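Local coordinates for type-2Ba cytolytic delta-endotoxin (PDB 2RCI), which probably kills larvae of dipteran insects by opening pores in the membranes of their midgut epithelial cells, at residues 19-22 and 23-27; 40-44 and 45-49; 70-73 and 74-78; 79-82 and 83-87; 162-166 and 167-171. All blocks are in the same frame, centred on the assembly; numbering follows the deposited sequence.

Followed from the N terminus, the five contacts come in series, each closing before the next opens, so none nests in or crosses another. Interaction 1 lies in the first turns of helix 21-31, and interaction 2 caps helix 44-53, the next helix along the chain; their nearest atoms are about 9 Å apart. Interaction 3 turns strand 71-73 into helix 74-89, whose middle turns form interaction 4; these two touch through Ile72 and Gln80. Interaction 5 closes the short helical turn after strand 150-162, with its centre about 15 Å from that of interaction 3. Together they tie helices on the two faces of the mixed sheet to its strands, the alpha/beta architecture of this toxin.

Interaction 1. Residues 19-22 and 23-27; sequences QYIA and QAIRL
Ile21 and Ile25, one helical turn apart, make the tight part of this contact: CG2 of Ile21 presses on CD1 of Ile25 at 3.4 Å, closer than usual for two carbons. The two side chains slant across one another. Both have CG1 anti to the carbonyl carbon (chi1 -72° and -69°), but they meet through different branches, the beta-branch methyl of Ile21 against the end of the longer arm of Ile25. CG1 of Ile25 also rests against Ile21 O, 3.3 Å away, and that same oxygen accepts from Ile25 N at 2.9 Å. Ala24 N to Tyr20 O is longer, 3.3 Å, and Arg26 N to Ala22 O completes the opening i to i+4 ladder of an alpha helix that follows a 3-10 turn.

This tight pair, with Ala22, lies on the solvent side of the helix; Gln23 marks the inward side, held by polar bonds. Its backbone N gives its hydrogen to a water at 3.1 Å, which in turn makes a weak bond to Gln19 O. The extended side chain runs inward, where NE2 bonds Gln191 OE1 and Ala192 O.

Tyr20, Gln23 and Ala24 all rest on Met151, which seats this end of helix 21-31 against strand 150-162, while Arg26 reaches Asp194 in a salt bridge and Gln191 at the end of strand 177-192.

Interaction 2. Residues 40-44 and 45-49; sequences LNFNF and EKALQ
Phe44 lays one face of its ring under Leu48, whose CD1 sits 3.9 Å from the ring centroid and 27° off the normal, a CH-pi contact displaced toward CE2 and CZ. This offset brings CD1 to 3.6 Å from Phe44 CE2. With CG of Leu48 beside its own backbone N, the leucine leans back over the preceding turn, and its CG also lies against Phe44 O, the acceptor for Leu48 N.

Asn43 is the N-cap of helix 44-53. Its side chain leans forward over the first turn, CG anti to the backbone N (chi1 -170°), and OD1 accepts from Lys46 N at 2.9 Å with the N-H nearly straight; the donor stands tilted 31° from the amide's carbonyl plane. The same OD1 is 3.2 Å from Glu45 N, while Asn43 O takes Ala47 N at 2.9 Å. One residue thus serves the first turn twice, by side chain and by backbone. CB of Lys46 packs against OD1, the two side chains crossing at about a right angle, before the lysine leads away.

On the buried side, Phe42 brings the end of its ring to Ala47, CZ to CB 3.3 Å. Phe42 also packs on Pro155 and Ala157 of strand 150-162, and Ala47 and Leu48 both touch Leu187 of strand 177-192.

Interaction 3. Residues 70-73 and 74-78; sequences QTIE and VSVMI
Two first torsions set up the contact between Glu73 and Ser75. The Glu73 chain runs out extended, with CG anti to the backbone N (chi1 -172°), while Ser75 holds OG between its backbone N and carbonyl carbon (chi1 64°), and the hydroxyl is carried to the carboxylate. Ser75 OG donates to Glu73 OE2 over a short 2.6 Å, coming from above the carboxylate plane. Such a bond would probably favour the ionised carboxylate, as would the helix start close by.

Glu73 is at the N-cap position, and its O accepts the first i to i+4 bond of the helix, from Met77 N at 3.0 Å. Its CB also meets CG2 of Val76 at 4.1 Å.

Beneath this polar corner Ile72 fills the inner side of the bend. Its CG1 faces CG1 of Val76 at 4.1 Å; CD1 reaches past it to Met77, 4.0 Å from CB, the two side chains meeting at about a right angle. The Met77 sulfur is 4.2 Å from Ile72 CG2, a loose apolar touch.

The short axes of strand 71-73 and helix 74-78 stand 87° apart, a near-perpendicular turn from sheet to helix. Ile72 pairs by backbone with Ala178 of strand 177-192, and Val74 and Met77 pack on both Tyr180 of that strand and Phe110 of helix 96-110.

Interaction 4. Residues 79-82 and 83-87; sequences SQIK and EIIRS
Lys82 and Arg86 run alongside each other and point the same way. Arg86 NH2 lies 3.4 Å from Lys82 CE and 3.8 Å from its NZ, like charges brought close. Glu83 is gripped side-on by the guanidinium in a salt bridge: Arg86 NE bonds Glu83 OE1 at 3.0 Å and NH2 bonds OE2 at 3.1 Å, each oxygen met on its syn side. OE2 lies at the guanidinium edge, in its plane, whereas OE1 is tilted 23° from it. The two-point grip fixes the rotation of both groups, and the carboxylate probably offsets part of the Lys82-Arg86 repulsion. The bend of Glu83 at chi2 (-46°) turns its carboxylate forward toward Arg86, and the arginine makes a further cation-pi contact with Trp99 of helix 96-110.

Water-mediated bonding adds another tie. A single water donates to Ser79 O and to Glu83 OE2, both at 2.7 Å, linking the backbone of one turn to the acid of the next. The setting is the middle of helix 74-89, an amphipathic alpha helix lying on the sheet, with Glu83 N to Ser79 O and its successors up to Arg86 N to Lys82 O all i to i+4.

Apolar contacts occupy the buried face. CG2 of Ile81 touches CD1 of Ile85 at 4.0 Å; Ile81 packs on Phe158, and Ile85 on Leu154 and Ile156, all of strand 150-162.

Interaction 5. Residues 162-166 and 167-171; sequences VDVQK and QQLLF
The chain leaves strand 150-162 through an inverse gamma turn centred on Asp163 and then winds into a short helix with Gln165 at its N-cap, where Gln165 O accepts from Leu169 N at 3.0 Å and, weakly, from Gln168 N. One residue on, Leu170 N bonds to Lys166 O at 2.9 Å, and CG of Leu170 lies over that same oxygen at 3.3 Å.

Leu169 is the main apolar partner. Its CG stands anti to the backbone N (chi1 -166°), which sends both methyls back toward the strand end: CD1 is 3.7 Å and CD2 3.8 Å from CG1 of Val162. Val164 fills in above, its CG1 4.0 Å from CB of Leu169 and 3.8 Å from CB of Gln168. Val162 and Val164 both back onto Ala178 of strand 177-192, and Leu169 also touches Thr132 and Tyr134.

On the outer side the glutamines gather. The chains of Gln165 and Gln167 run side by side. Gln168 bends back over the N-cap, and a water donates to its OE1 while accepting from Gln165 N.

Lys166 extends away to a cation-pi contact with Trp124 of strand 122-127. The chemistry is thus divided: valine and leucine carbons join the short helix to the sheet, while on the outer side a water bridges Gln168 OE1 to the backbone N of Gln165.

Interaction 1. Residues 19-22 and 23-27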
# COMPACT_ATOMS: atom_id res chain seq x y z
N GLN A 19 -0.98 -13.14 19.17
CA GLN A 19 0.26 -13.25 19.96
C GLN A 19 1.43 -12.50 19.33
O GLN A 19 2.45 -12.23 19.99
CB GLN A 19 0.61 -14.72 20.15
CG GLN A 19 1.06 -15.39 18.87
CD GLN A 19 1.00 -16.89 18.91
OE1 GLN A 19 1.53 -17.51 19.84
NE2 GLN A 19 0.38 -17.49 17.90
N TYR A 20 1.27 -12.15 18.05
CA TYR A 20 2.29 -11.44 17.31
C TYR A 20 1.92 -10.00 17.00
O TYR A 20 2.67 -9.33 16.31
CB TYR A 20 2.65 -12.20 16.02
CG TYR A 20 3.32 -13.52 16.32
CD1 TYR A 20 4.53 -13.55 17.01
CD2 TYR A 20 2.75 -14.73 15.93
CE1 TYR A 20 5.17 -14.74 17.29
CE2 TYR A 20 3.37 -15.95 16.22
CZ TYR A 20 4.58 -15.94 16.89
OH TYR A 20 5.25 -17.11 17.18
N ILE A 21 0.77 -9.53 17.52
CA ILE A 21 0.35 -8.13 17.34
C ILE A 21 1.42 -7.12 17.82
O ILE A 21 1.63 -6.09 17.17
CB ILE A 21 -1.07 -7.84 17.96
CG1 ILE A 21 -2.18 -8.50 17.11
CG2 ILE A 21 -1.32 -6.33 18.05
CD1 ILE A 21 -3.65 -8.30 17.67
N ALA A 22 2.08 -7.42 18.94
CA ALA A 22 3.15 -6.54 19.48
C ALA A 22 4.19 -6.23 18.39
O ALA A 22 4.53 -5.07 18.17
CB ALA A 22 3.83 -7.21 20.68
N GLN A 23 4.70 -7.27 17.75
CA GLN A 23 5.74 -7.14 16.72
C GLN A 23 5.24 -6.33 15.52
O GLN A 23 5.94 -5.46 14.98
CB GLN A 23 6.21 -8.52 16.27
CG GLN A 23 7.27 -8.49 15.14
CD GLN A 23 8.09 -9.77 15.10
OE1 GLN A 23 7.67 -10.82 15.60
NE2 GLN A 23 9.28 -9.68 14.50
N ALA A 24 4.02 -6.62 15.09
CA ALA A 24 3.36 -5.84 14.03
C ALA A 24 3.25 -4.34 14.36
O ALA A 24 3.52 -3.49 13.52
CB ALA A 24 2.00 -6.42 13.71
N ILE A 25 2.89 -4.02 15.60
CA ILE A 25 2.77 -2.64 16.04
C ILE A 25 4.14 -1.96 15.99
O ILE A 25 4.25 -0.83 15.50
CB ILE A 25 2.15 -2.53 17.48
CG1 ILE A 25 0.68 -2.94 17.47
CG2 ILE A 25 2.32 -1.10 18.06
CD1 ILE A 25 0.10 -3.31 18.85
N ARG A 26 5.16 -2.66 16.49
CA ARG A 26 6.52 -2.12 16.56
C ARG A 26 6.99 -1.74 15.14
O ARG A 26 7.44 -0.61 14.89
CB ARG A 26 7.49 -3.13 17.19
CG ARG A 26 8.92 -2.55 17.29
CD ARG A 26 9.90 -3.47 17.93
NE ARG A 26 10.25 -4.63 17.12
CZ ARG A 26 9.81 -5.86 17.35
NH1 ARG A 26 8.99 -6.12 18.38
NH2 ARG A 26 10.20 -6.85 16.56
N LEU A 27 6.85 -2.71 14.23
CA LEU A 27 7.34 -2.56 12.85
C LEU A 27 6.55 -1.51 12.05
O LEU A 27 7.13 -0.75 11.30
CB LEU A 27 7.41 -3.90 12.13
CG LEU A 27 8.36 -4.96 12.74
CD1 LEU A 27 8.20 -6.34 12.09
CD2 LEU A 27 9.85 -4.52 12.71
O HOH W 1 4.92 -10.02 19.13

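Interaction 2. Residues 40-44 and 45-49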
# COMPACT_ATOMS: atom_id res chain seq x y z
N LEU A 40 3.88 14.51 3.13
CA LEU A 40 3.31 13.25 3.62
C LEU A 40 3.43 12.14 2.60
O LEU A 40 2.72 11.13 2.68
CB LEU A 40 1.86 13.42 4.06
CG LEU A 40 1.67 14.49 5.13
CD1 LEU A 40 0.19 14.69 5.39
CD2 LEU A 40 2.40 14.06 6.40
N ASN A 41 4.33 12.32 1.63
CA ASN A 41 4.64 11.23 0.72
C ASN A 41 5.48 10.18 1.47
O ASN A 41 5.99 10.43 2.56
CB ASN A 41 5.38 11.75 -0.52
CG ASN A 41 5.27 10.82 -1.75
OD1 ASN A 41 4.54 9.82 -1.75
ND2 ASN A 41 6.00 11.17 -2.81
N PHE A 42 5.59 9.00 0.86
CA PHE A 42 6.42 7.91 1.33
C PHE A 42 7.78 8.05 0.66
O PHE A 42 7.86 8.24 -0.57
CB PHE A 42 5.73 6.60 0.94
CG PHE A 42 6.47 5.35 1.35
CD1 PHE A 42 6.39 4.86 2.64
CD2 PHE A 42 7.19 4.63 0.40
CE1 PHE A 42 7.06 3.65 2.99
CE2 PHE A 42 7.86 3.46 0.74
CZ PHE A 42 7.78 2.98 2.04
N ASN A 43 8.84 8.01 1.46
CA ASN A 43 10.19 8.12 0.95
C ASN A 43 10.82 6.72 0.85
O ASN A 43 11.12 6.08 1.87
CB ASN A 43 11.01 9.08 1.83
CG ASN A 43 12.36 9.43 1.23
OD1 ASN A 43 13.19 8.57 0.99
ND2 ASN A 43 12.60 10.72 1.01
N PHE A 44 10.98 6.25 -0.38
CA PHE A 44 11.54 4.91 -0.66
C PHE A 44 12.95 4.72 -0.08
O PHE A 44 13.28 3.68 0.53
CB PHE A 44 11.55 4.69 -2.18
CG PHE A 44 11.94 3.30 -2.61
CD1 PHE A 44 11.15 2.20 -2.25
CD2 PHE A 44 13.06 3.10 -3.42
CE1 PHE A 44 11.50 0.93 -2.66
CE2 PHE A 44 13.42 1.85 -3.84
CZ PHE A 44 12.63 0.74 -3.47
N GLU A 45 13.79 5.74 -0.30
CA GLU A 45 15.17 5.69 0.16
C GLU A 45 15.18 5.54 1.68
O GLU A 45 15.91 4.73 2.22
CB GLU A 45 15.90 6.96 -0.25
CG GLU A 45 17.31 7.07 0.34
CD GLU A 45 17.95 8.46 0.16
OE1 GLU A 45 17.31 9.37 -0.41
OE2 GLU A 45 19.10 8.65 0.62
N LYS A 46 14.37 6.35 2.35
CA LYS A 46 14.28 6.27 3.82
C LYS A 46 13.71 4.93 4.30
O LYS A 46 14.18 4.36 5.30
CB LYS A 46 13.45 7.45 4.37
CG LYS A 46 13.27 7.43 5.90
CD LYS A 46 14.52 7.89 6.64
CE LYS A 46 14.29 7.90 8.16
NZ LYS A 46 15.58 8.13 8.87
N ALA A 47 12.68 4.43 3.61
CA ALA A 47 12.12 3.12 3.95
C ALA A 47 13.18 2.03 3.83
O ALA A 47 13.27 1.16 4.68
CB ALA A 47 10.89 2.81 3.10
N LEU A 48 14.00 2.09 2.79
CA LEU A 48 15.11 1.15 2.67
C LEU A 48 16.18 1.32 3.76
O LEU A 48 16.73 0.34 4.25
CB LEU A 48 15.73 1.21 1.28
CG LEU A 48 14.89 0.51 0.20
CD1 LEU A 48 15.47 0.77 -1.15
CD2 LEU A 48 14.86 -1.01 0.46
N GLN A 49 16.47 2.55 4.15
CA GLN A 49 17.39 2.78 5.28
C GLN A 49 16.82 2.12 6.55
O GLN A 49 17.53 1.43 7.28
CB GLN A 49 17.61 4.27 5.53
CG GLN A 49 18.33 5.01 4.39
CD GLN A 49 19.79 4.56 4.22
OE1 GLN A 49 20.57 4.52 5.18
NE2 GLN A 49 20.15 4.23 3.00

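Interaction 3. Residues 70-73 and 74-78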
# COMPACT_ATOMS: atom_id res chain seq x y z
N GLN A 70 -2.29 4.93 -18.48
CA GLN A 70 -3.20 4.73 -19.61
C GLN A 70 -4.64 4.90 -19.19
O GLN A 70 -4.95 5.01 -18.00
CB GLN A 70 -3.05 3.30 -20.14
CG GLN A 70 -3.36 2.23 -19.06
CD GLN A 70 -3.32 0.82 -19.63
OE1 GLN A 70 -2.29 0.14 -19.55
NE2 GLN A 70 -4.45 0.36 -20.19
N THR A 71 -5.52 4.89 -20.19
CA THR A 71 -6.94 4.69 -19.97
C THR A 71 -7.12 3.22 -19.61
O THR A 71 -6.57 2.31 -20.26
CB THR A 71 -7.78 5.12 -21.21
OG1 THR A 71 -7.70 6.55 -21.35
CG2 THR A 71 -9.25 4.71 -21.04
N ILE A 72 -7.84 3.00 -18.51
CA ILE A 72 -8.01 1.65 -17.97
C ILE A 72 -9.28 1.58 -17.15
O ILE A 72 -9.67 2.58 -16.50
CB ILE A 72 -6.79 1.26 -17.06
CG1 ILE A 72 -6.72 -0.25 -16.80
CG2 ILE A 72 -6.74 2.13 -15.77
CD1 ILE A 72 -5.33 -0.67 -16.36
N GLU A 73 -9.91 0.40 -17.15
CA GLU A 73 -11.00 0.19 -16.23
C GLU A 73 -10.42 -0.04 -14.86
O GLU A 73 -9.40 -0.74 -14.71
CB GLU A 73 -11.88 -1.00 -16.64
CG GLU A 73 -13.14 -1.11 -15.81
CD GLU A 73 -14.05 -2.26 -16.26
OE1 GLU A 73 -14.38 -2.31 -17.46
OE2 GLU A 73 -14.42 -3.10 -15.41
N VAL A 74 -11.09 0.53 -13.86
CA VAL A 74 -10.59 0.48 -12.48
C VAL A 74 -10.39 -0.99 -12.06
O VAL A 74 -9.36 -1.33 -11.49
CB VAL A 74 -11.47 1.31 -11.51
CG1 VAL A 74 -11.13 1.00 -10.01
CG2 VAL A 74 -11.30 2.81 -11.76
N SER A 75 -11.38 -1.86 -12.30
CA SER A 75 -11.19 -3.30 -11.98
C SER A 75 -9.93 -3.94 -12.57
O SER A 75 -9.25 -4.71 -11.90
CB SER A 75 -12.42 -4.09 -12.47
OG SER A 75 -12.50 -4.02 -13.89
N VAL A 76 -9.64 -3.63 -13.83
CA VAL A 76 -8.46 -4.18 -14.53
C VAL A 76 -7.18 -3.66 -13.88
O VAL A 76 -6.20 -4.40 -13.69
CB VAL A 76 -8.56 -3.87 -16.04
CG1 VAL A 76 -7.31 -4.31 -16.80
CG2 VAL A 76 -9.83 -4.57 -16.61
N MET A 77 -7.20 -2.38 -13.51
CA MET A 77 -6.08 -1.78 -12.78
C MET A 77 -5.82 -2.48 -11.44
O MET A 77 -4.67 -2.78 -11.10
CB MET A 77 -6.32 -0.29 -12.54
CG MET A 77 -5.18 0.36 -11.78
SD MET A 77 -5.25 2.15 -11.87
CE MET A 77 -6.90 2.52 -11.27
N ILE A 78 -6.90 -2.73 -10.71
CA ILE A 78 -6.83 -3.41 -9.40
C ILE A 78 -6.22 -4.81 -9.57
O ILE A 78 -5.37 -5.20 -8.75
CB ILE A 78 -8.25 -3.47 -8.74
CG1 ILE A 78 -8.65 -2.06 -8.25
CG2 ILE A 78 -8.27 -4.48 -7.57
CD1 ILE A 78 -10.17 -1.94 -7.91

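Interaction 4. Residues 79-82 and 83-87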
# COMPACT_ATOMS: atom_id res chain seq x y z
N SER A 79 -6.67 -5.55 -10.58
CA SER A 79 -6.12 -6.89 -10.89
C SER A 79 -4.62 -6.84 -11.20
O SER A 79 -3.85 -7.69 -10.71
CB SER A 79 -6.86 -7.53 -12.06
OG SER A 79 -8.23 -7.70 -11.74
N GLN A 80 -4.22 -5.87 -12.03
CA GLN A 80 -2.81 -5.65 -12.32
C GLN A 80 -2.00 -5.37 -11.06
O GLN A 80 -0.94 -5.97 -10.87
CB GLN A 80 -2.61 -4.53 -13.36
CG GLN A 80 -2.95 -5.01 -14.77
CD GLN A 80 -2.69 -3.98 -15.88
OE1 GLN A 80 -3.32 -4.03 -16.94
NE2 GLN A 80 -1.78 -3.06 -15.64
N ILE A 81 -2.52 -4.52 -10.18
CA ILE A 81 -1.76 -4.16 -8.95
C ILE A 81 -1.69 -5.35 -7.98
O ILE A 81 -0.68 -5.56 -7.34
CB ILE A 81 -2.33 -2.87 -8.33
CG1 ILE A 81 -1.94 -1.70 -9.25
CG2 ILE A 81 -1.84 -2.67 -6.89
CD1 ILE A 81 -2.67 -0.40 -8.98
N LYS A 82 -2.75 -6.17 -7.93
CA LYS A 82 -2.69 -7.41 -7.15
C LYS A 82 -1.52 -8.29 -7.61
O LYS A 82 -0.78 -8.84 -6.80
CB LYS A 82 -4.00 -8.21 -7.28
CG LYS A 82 -4.05 -9.50 -6.43
CD LYS A 82 -5.18 -10.42 -6.86
CE LYS A 82 -5.31 -11.61 -5.84
NZ LYS A 82 -6.34 -12.60 -6.29
N GLU A 83 -1.35 -8.40 -8.92
CA GLU A 83 -0.26 -9.22 -9.44
C GLU A 83 1.10 -8.61 -9.11
O GLU A 83 2.05 -9.33 -8.82
CB GLU A 83 -0.41 -9.47 -10.95
CG GLU A 83 -1.61 -10.41 -11.29
CD GLU A 83 -1.69 -11.67 -10.39
OE1 GLU A 83 -0.70 -12.42 -10.33
OE2 GLU A 83 -2.73 -11.89 -9.74
N ILE A 84 1.17 -7.28 -9.13
CA ILE A 84 2.43 -6.61 -8.78
C ILE A 84 2.77 -6.89 -7.30
O ILE A 84 3.91 -7.25 -6.97
CB ILE A 84 2.40 -5.11 -9.05
CG1 ILE A 84 2.32 -4.86 -10.55
CG2 ILE A 84 3.67 -4.41 -8.50
CD1 ILE A 84 1.96 -3.40 -10.91
N ILE A 85 1.76 -6.78 -6.43
CA ILE A 85 1.93 -7.08 -5.01
C ILE A 85 2.38 -8.54 -4.80
O ILE A 85 3.29 -8.80 -4.00
CB ILE A 85 0.68 -6.71 -4.19
CG1 ILE A 85 0.50 -5.16 -4.21
CG2 ILE A 85 0.81 -7.26 -2.73
CD1 ILE A 85 -0.80 -4.68 -3.63
N ARG A 86 1.75 -9.48 -5.51
CA ARG A 86 2.22 -10.88 -5.51
C ARG A 86 3.76 -10.96 -5.76
O ARG A 86 4.49 -11.64 -5.01
CB ARG A 86 1.46 -11.72 -6.53
CG ARG A 86 1.68 -13.26 -6.37
CD ARG A 86 0.87 -14.06 -7.37
NE ARG A 86 -0.50 -13.58 -7.55
CZ ARG A 86 -1.56 -14.03 -6.88
NH1 ARG A 86 -1.42 -14.98 -5.95
NH2 ARG A 86 -2.76 -13.52 -7.13
N SER A 87 4.23 -10.23 -6.77
CA SER A 87 5.67 -10.20 -7.09
C SER A 87 6.50 -9.57 -5.97
O SER A 87 7.53 -10.13 -5.57
CB SER A 87 5.91 -9.51 -8.44
OG SER A 87 7.30 -9.53 -8.76
O HOH W 2 -4.73 -10.28 -10.57

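Interaction 5. Residues 162-166 and 167-171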
# COMPACT_ATOMS: atom_id res chain seq x y z
N VAL A 162 -5.34 11.23 -11.93
CA VAL A 162 -6.43 10.71 -12.78
C VAL A 162 -7.18 11.88 -13.43
O VAL A 162 -7.36 12.92 -12.80
CB VAL A 162 -7.36 9.79 -11.94
CG1 VAL A 162 -7.86 10.48 -10.68
CG2 VAL A 162 -8.52 9.21 -12.78
N ASP A 163 -7.61 11.69 -14.68
CA ASP A 163 -8.27 12.78 -15.43
C ASP A 163 -9.74 12.96 -15.09
O ASP A 163 -10.59 13.11 -15.98
CB ASP A 163 -8.05 12.62 -16.94
CG ASP A 163 -8.78 11.39 -17.54
OD1 ASP A 163 -9.07 10.42 -16.80
OD2 ASP A 163 -9.04 11.40 -18.76
N VAL A 164 -10.05 12.96 -13.79
CA VAL A 164 -11.43 13.03 -13.30
C VAL A 164 -11.49 14.10 -12.22
O VAL A 164 -10.65 14.11 -11.34
CB VAL A 164 -11.87 11.68 -12.68
CG1 VAL A 164 -13.26 11.78 -12.09
CG2 VAL A 164 -11.85 10.57 -13.75
N GLN A 165 -12.47 15.00 -12.26
CA GLN A 165 -12.49 16.00 -11.21
C GLN A 165 -12.98 15.38 -9.87
O GLN A 165 -13.70 14.36 -9.87
CB GLN A 165 -13.07 17.35 -11.68
CG GLN A 165 -14.34 17.84 -11.16
CD GLN A 165 -14.25 18.33 -9.76
OE1 GLN A 165 -13.30 19.03 -9.34
NE2 GLN A 165 -15.24 17.98 -9.00
N LYS A 166 -12.47 15.91 -8.77
CA LYS A 166 -12.63 15.25 -7.45
C LYS A 166 -14.05 14.81 -7.09
O LYS A 166 -14.24 13.69 -6.59
CB LYS A 166 -12.11 16.15 -6.34
CG LYS A 166 -11.86 15.43 -5.00
CD LYS A 166 -11.88 16.44 -3.84
CE LYS A 166 -11.30 15.86 -2.57
NZ LYS A 166 -11.72 16.69 -1.37
N GLN A 167 -15.04 15.69 -7.31
CA GLN A 167 -16.42 15.38 -6.96
C GLN A 167 -16.95 14.10 -7.58
O GLN A 167 -17.72 13.38 -6.94
CB GLN A 167 -17.37 16.54 -7.28
CG GLN A 167 -17.14 17.80 -6.44
CD GLN A 167 -17.06 17.55 -4.94
OE1 GLN A 167 -16.05 17.88 -4.30
NE2 GLN A 167 -18.11 16.97 -4.38
N GLN A 168 -16.56 13.85 -8.83
CA GLN A 168 -16.92 12.62 -9.54
C GLN A 168 -16.04 11.46 -9.05
O GLN A 168 -16.54 10.35 -8.88
CB GLN A 168 -16.79 12.78 -11.07
CG GLN A 168 -18.00 13.46 -11.71
CD GLN A 168 -17.98 14.96 -11.51
OE1 GLN A 168 -16.97 15.61 -11.77
NE2 GLN A 168 -19.10 15.52 -11.05
N LEU A 169 -14.75 11.74 -8.83
CA LEU A 169 -13.83 10.68 -8.35
C LEU A 169 -14.30 10.07 -7.03
O LEU A 169 -14.08 8.87 -6.78
CB LEU A 169 -12.39 11.21 -8.20
CG LEU A 169 -11.32 10.10 -8.04
CD1 LEU A 169 -11.12 9.40 -9.34
CD2 LEU A 169 -10.00 10.71 -7.53
N LEU A 170 -14.94 10.89 -6.19
CA LEU A 170 -15.41 10.44 -4.88
C LEU A 170 -16.46 9.33 -5.01
O LEU A 170 -16.75 8.60 -4.05
CB LEU A 170 -16.00 11.62 -4.08
CG LEU A 170 -14.98 12.65 -3.53
CD1 LEU A 170 -15.72 13.72 -2.69
CD2 LEU A 170 -13.88 11.99 -2.69
N PHE A 171 -17.00 9.19 -6.22
CA PHE A 171 -18.01 8.16 -6.49
C PHE A 171 -17.64 7.18 -7.61
O PHE A 171 -18.49 6.38 -8.06
CB PHE A 171 -19.35 8.84 -6.76
CG PHE A 171 -19.92 9.49 -5.55
CD1 PHE A 171 -20.72 8.77 -4.67
CD2 PHE A 171 -19.59 10.81 -5.23
CE1 PHE A 171 -21.22 9.37 -3.50
CE2 PHE A 171 -20.09 11.42 -4.05
CZ PHE A 171 -20.90 10.69 -3.20
O HOH W 3 -14.96 14.67 -13.63